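PDB 3TGV: heme-binding protein HutZ from Vibrio cholerae, which binds heme and, as a probable member of the HugZ/HutZ heme oxygenase family, probably degrades it to biliverdin with release of iron. Local coordinates for residues Leu56-Glu68 and Ala78-Met90. The protein carries 1 engineered substitution. Sequence-based numbering, arbitrary orientation.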
# COMPACT_ATOMS: atom_id res chain seq x y z
N LEU A 56 -8.17 5.51 -11.70
CA LEU A 56 -8.30 4.34 -12.58
C LEU A 56 -9.19 4.65 -13.78
O LEU A 56 -9.07 4.01 -14.83
CB LEU A 56 -8.83 3.13 -11.82
CG LEU A 56 -7.87 2.50 -10.81
CD1 LEU A 56 -8.62 1.47 -9.97
CD2 LEU A 56 -6.66 1.87 -11.50
N GLU A 57 -10.08 5.63 -13.61
CA GLU A 57 -10.96 6.09 -14.69
C GLU A 57 -10.21 6.76 -15.82
O GLU A 57 -10.50 6.54 -16.98
CB GLU A 57 -11.97 7.10 -14.15
CG GLU A 57 -13.34 6.54 -13.94
CD GLU A 57 -14.38 7.63 -13.87
OE1 GLU A 57 -14.06 8.72 -13.34
OE2 GLU A 57 -15.51 7.40 -14.35
N VAL A 58 -9.27 7.63 -15.47
CA VAL A 58 -8.57 8.43 -16.46
C VAL A 58 -7.26 7.81 -16.92
O VAL A 58 -6.81 8.05 -18.04
CB VAL A 58 -8.30 9.86 -15.93
CG1 VAL A 58 -7.64 9.82 -14.57
CG2 VAL A 58 -7.43 10.62 -16.91
N ASN A 59 -6.65 7.00 -16.05
CA ASN A 59 -5.33 6.47 -16.29
C ASN A 59 -5.28 5.03 -15.77
O ASN A 59 -4.98 4.80 -14.60
CB ASN A 59 -4.29 7.34 -15.58
CG ASN A 59 -2.87 6.99 -15.97
OD1 ASN A 59 -2.59 5.85 -16.35
ND2 ASN A 59 -1.96 7.96 -15.88
N PRO A 60 -5.61 4.07 -16.64
CA PRO A 60 -6.00 2.72 -16.21
C PRO A 60 -4.85 1.79 -15.86
O PRO A 60 -4.94 0.59 -16.13
CB PRO A 60 -6.76 2.17 -17.44
CG PRO A 60 -6.99 3.37 -18.34
CD PRO A 60 -5.81 4.25 -18.08
N GLN A 61 -3.78 2.32 -15.28
CA GLN A 61 -2.70 1.46 -14.83
C GLN A 61 -2.61 1.49 -13.32
O GLN A 61 -2.82 2.53 -12.70
CB GLN A 61 -1.37 1.87 -15.46
CG GLN A 61 -0.98 3.28 -15.19
CD GLN A 61 0.15 3.72 -16.09
OE1 GLN A 61 1.08 2.95 -16.36
NE2 GLN A 61 0.08 4.95 -16.57
N VAL A 62 -2.33 0.33 -12.74
CA VAL A 62 -2.28 0.16 -11.30
C VAL A 62 -1.11 -0.74 -10.95
O VAL A 62 -0.82 -1.68 -11.67
CB VAL A 62 -3.49 -0.61 -10.78
CG1 VAL A 62 -3.88 -0.10 -9.41
CG2 VAL A 62 -4.62 -0.53 -11.76
N SER A 63 -0.47 -0.47 -9.82
CA SER A 63 0.44 -1.42 -9.22
C SER A 63 -0.29 -2.01 -8.00
O SER A 63 -0.82 -1.27 -7.17
CB SER A 63 1.77 -0.75 -8.86
OG SER A 63 2.68 -1.65 -8.24
N ILE A 64 -0.34 -3.34 -7.93
CA ILE A 64 -1.12 -4.03 -6.90
C ILE A 64 -0.23 -4.83 -5.93
O ILE A 64 0.74 -5.47 -6.33
CB ILE A 64 -2.11 -5.01 -7.54
CG1 ILE A 64 -3.15 -4.25 -8.36
CG2 ILE A 64 -2.78 -5.89 -6.48
CD1 ILE A 64 -3.91 -5.12 -9.33
N MET A 65 -0.57 -4.78 -4.64
CA MET A 65 0.16 -5.56 -3.65
C MET A 65 -0.77 -6.21 -2.64
O MET A 65 -1.69 -5.58 -2.10
CB MET A 65 1.20 -4.70 -2.93
CG MET A 65 1.94 -5.42 -1.82
SD MET A 65 3.31 -4.48 -1.11
CE MET A 65 2.41 -3.08 -0.45
N MET A 66 -0.53 -7.49 -2.40
CA MET A 66 -1.23 -8.25 -1.38
C MET A 66 -0.16 -8.59 -0.33
O MET A 66 0.87 -9.18 -0.66
CB MET A 66 -1.81 -9.51 -2.03
CG MET A 66 -2.76 -10.35 -1.21
SD MET A 66 -3.22 -11.85 -2.12
CE MET A 66 -3.78 -11.16 -3.66
N ILE A 67 -0.37 -8.17 0.91
CA ILE A 67 0.70 -8.23 1.92
C ILE A 67 0.24 -8.68 3.31
O ILE A 67 -0.88 -8.37 3.74
CB ILE A 67 1.41 -6.85 2.03
CG1 ILE A 67 2.61 -6.94 2.97
CG2 ILE A 67 0.41 -5.74 2.46
CD1 ILE A 67 3.59 -5.80 2.79
N GLU A 68 1.09 -9.43 4.01
CA GLU A 68 0.72 -9.88 5.35
C GLU A 68 0.75 -8.69 6.30
O GLU A 68 1.39 -7.69 6.02
CB GLU A 68 1.65 -10.98 5.86
CG GLU A 68 3.00 -10.49 6.34
CD GLU A 68 3.92 -11.63 6.79
OE1 GLU A 68 3.42 -12.67 7.27
OE2 GLU A 68 5.14 -11.47 6.66
N ALA A 78 10.90 -7.78 5.81
CA ALA A 78 10.58 -8.81 4.83
C ALA A 78 9.15 -9.30 5.04
O ALA A 78 8.92 -10.46 5.37
CB ALA A 78 11.57 -9.98 4.95
N ARG A 79 8.19 -8.41 4.85
CA ARG A 79 6.79 -8.79 4.92
C ARG A 79 6.45 -9.69 3.73
O ARG A 79 6.76 -9.38 2.58
CB ARG A 79 5.88 -7.56 4.99
CG ARG A 79 5.96 -6.80 6.33
CD ARG A 79 5.20 -5.48 6.30
NE ARG A 79 3.76 -5.66 6.33
CZ ARG A 79 2.87 -4.69 6.15
NH1 ARG A 79 3.26 -3.44 5.91
NH2 ARG A 79 1.58 -4.97 6.21
N LYS A 80 5.86 -10.84 4.02
CA LYS A 80 5.42 -11.77 2.99
C LYS A 80 4.43 -11.06 2.07
O LYS A 80 3.46 -10.46 2.54
CB LYS A 80 4.76 -12.97 3.68
CG LYS A 80 4.30 -14.10 2.80
CD LYS A 80 3.94 -15.31 3.68
CE LYS A 80 2.98 -16.26 3.01
NZ LYS A 80 2.51 -17.36 3.92
N ARG A 81 4.68 -11.12 0.77
CA ARG A 81 3.86 -10.34 -0.16
C ARG A 81 3.89 -10.85 -1.60
O ARG A 81 4.83 -11.54 -2.01
CB ARG A 81 4.29 -8.88 -0.13
CG ARG A 81 5.72 -8.63 -0.64
CD ARG A 81 6.21 -7.25 -0.22
NE ARG A 81 7.53 -6.94 -0.77
CZ ARG A 81 8.68 -7.20 -0.15
NH1 ARG A 81 8.68 -7.79 1.03
NH2 ARG A 81 9.83 -6.88 -0.73
N LEU A 82 2.84 -10.48 -2.34
CA LEU A 82 2.72 -10.72 -3.78
C LEU A 82 2.50 -9.37 -4.43
O LEU A 82 1.65 -8.61 -3.98
CB LEU A 82 1.49 -11.56 -4.09
CG LEU A 82 1.38 -12.99 -3.55
CD1 LEU A 82 0.08 -13.61 -3.99
CD2 LEU A 82 2.57 -13.85 -4.01
N THR A 83 3.25 -9.06 -5.48
CA THR A 83 3.08 -7.76 -6.15
C THR A 83 3.05 -7.95 -7.66
O THR A 83 3.76 -8.80 -8.22
CB THR A 83 4.22 -6.79 -5.77
OG1 THR A 83 4.37 -6.76 -4.34
CG2 THR A 83 3.91 -5.38 -6.25
N PHE A 84 2.21 -7.16 -8.32
CA PHE A 84 2.11 -7.19 -9.77
C PHE A 84 1.45 -5.92 -10.28
O PHE A 84 0.72 -5.26 -9.54
CB PHE A 84 1.32 -8.42 -10.25
CG PHE A 84 -0.08 -8.52 -9.70
CD1 PHE A 84 -0.31 -9.03 -8.43
CD2 PHE A 84 -1.18 -8.14 -10.47
CE1 PHE A 84 -1.60 -9.13 -7.92
CE2 PHE A 84 -2.48 -8.24 -9.96
CZ PHE A 84 -2.68 -8.74 -8.69
N ASP A 85 1.73 -5.57 -11.53
CA ASP A 85 1.09 -4.43 -12.17
C ASP A 85 -0.06 -4.95 -13.00
O ASP A 85 -0.08 -6.12 -13.36
CB ASP A 85 2.08 -3.66 -13.06
CG ASP A 85 3.20 -3.01 -12.26
OD1 ASP A 85 3.10 -2.93 -11.02
OD2 ASP A 85 4.19 -2.57 -12.88
N ALA A 86 -1.04 -4.07 -13.28
CA ALA A 86 -2.26 -4.47 -13.96
C ALA A 86 -2.85 -3.36 -14.82
O ALA A 86 -2.44 -2.21 -14.74
CB ALA A 86 -3.30 -4.95 -12.94
N VAL A 87 -3.83 -3.71 -15.65
CA VAL A 87 -4.57 -2.74 -16.44
C VAL A 87 -6.00 -2.72 -15.94
O VAL A 87 -6.65 -3.76 -15.86
CB VAL A 87 -4.59 -3.12 -17.92
CG1 VAL A 87 -5.43 -2.11 -18.71
CG2 VAL A 87 -3.18 -3.20 -18.46
N ALA A 88 -6.49 -1.53 -15.60
CA ALA A 88 -7.82 -1.40 -15.00
C ALA A 88 -8.89 -1.14 -16.04
O ALA A 88 -8.66 -0.44 -17.02
CB ALA A 88 -7.84 -0.28 -13.96
N SER A 89 -10.07 -1.70 -15.81
CA SER A 89 -11.20 -1.49 -16.68
C SER A 89 -12.44 -1.42 -15.80
O SER A 89 -12.57 -2.18 -14.84
CB SER A 89 -11.30 -2.63 -17.69
OG SER A 89 -12.00 -2.22 -18.85
N MET A 90 -13.35 -0.51 -16.12
CA MET A 90 -14.59 -0.40 -15.36
C MET A 90 -15.62 -1.43 -15.83
O MET A 90 -15.77 -1.68 -17.03
CB MET A 90 -15.16 1.01 -15.47
CG MET A 90 -16.45 1.16 -14.72
SD MET A 90 -17.05 2.87 -14.61
CE MET A 90 -18.70 2.56 -13.94
O HOH W 1 -10.51 1.97 -16.36
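Ile64 lies over one face of the Phe84 ring, its CB 4.0 Å from the ring centroid in a CH-pi contact. With CG1 beside the backbone N (chi1 -65°), Ile64 sends CD1 across to Phe84 CE2 at 3.5 Å and on to the methyl of Ala86, while CG2 rests near CZ and CE1. Met66 and Leu82 continue this buried face, side by side and pointing the same way; Phe10 of helix 3-13 touches both. Toward the start of strand 61-67, the Ala88 methyl meets Val62 CG2 and, tightly, Leu56 CD2.

On the other face, Ser63 OG donates to Asp85 OD1 (3.1 Å), and the same hydroxyl bonds Val30 N of the second subunit. At the far end, Arg79 NH2 donates to Glu68 O (2.7 Å), close to the guanidinium plane, and NE adds a weak bond to the same oxygen. Ile67 CD1 sits over the centre of that guanidinium, which also makes a cation-pi contact with Tyr32 of the second subunit. Glu68 OE2 takes the Lys80 N-H at 2.8 Å from above the carboxylate plane; Lys80 NZ instead pairs with Glu6.

Paired backbone hydrogen bonds join Val62 with Ala86, Ile64 with Phe84 and Met66 with Leu82. This antiparallel pair, with one face packed inside the chain and the other meeting a partner subunit, fits the dimeric FMN-binding split-barrel fold.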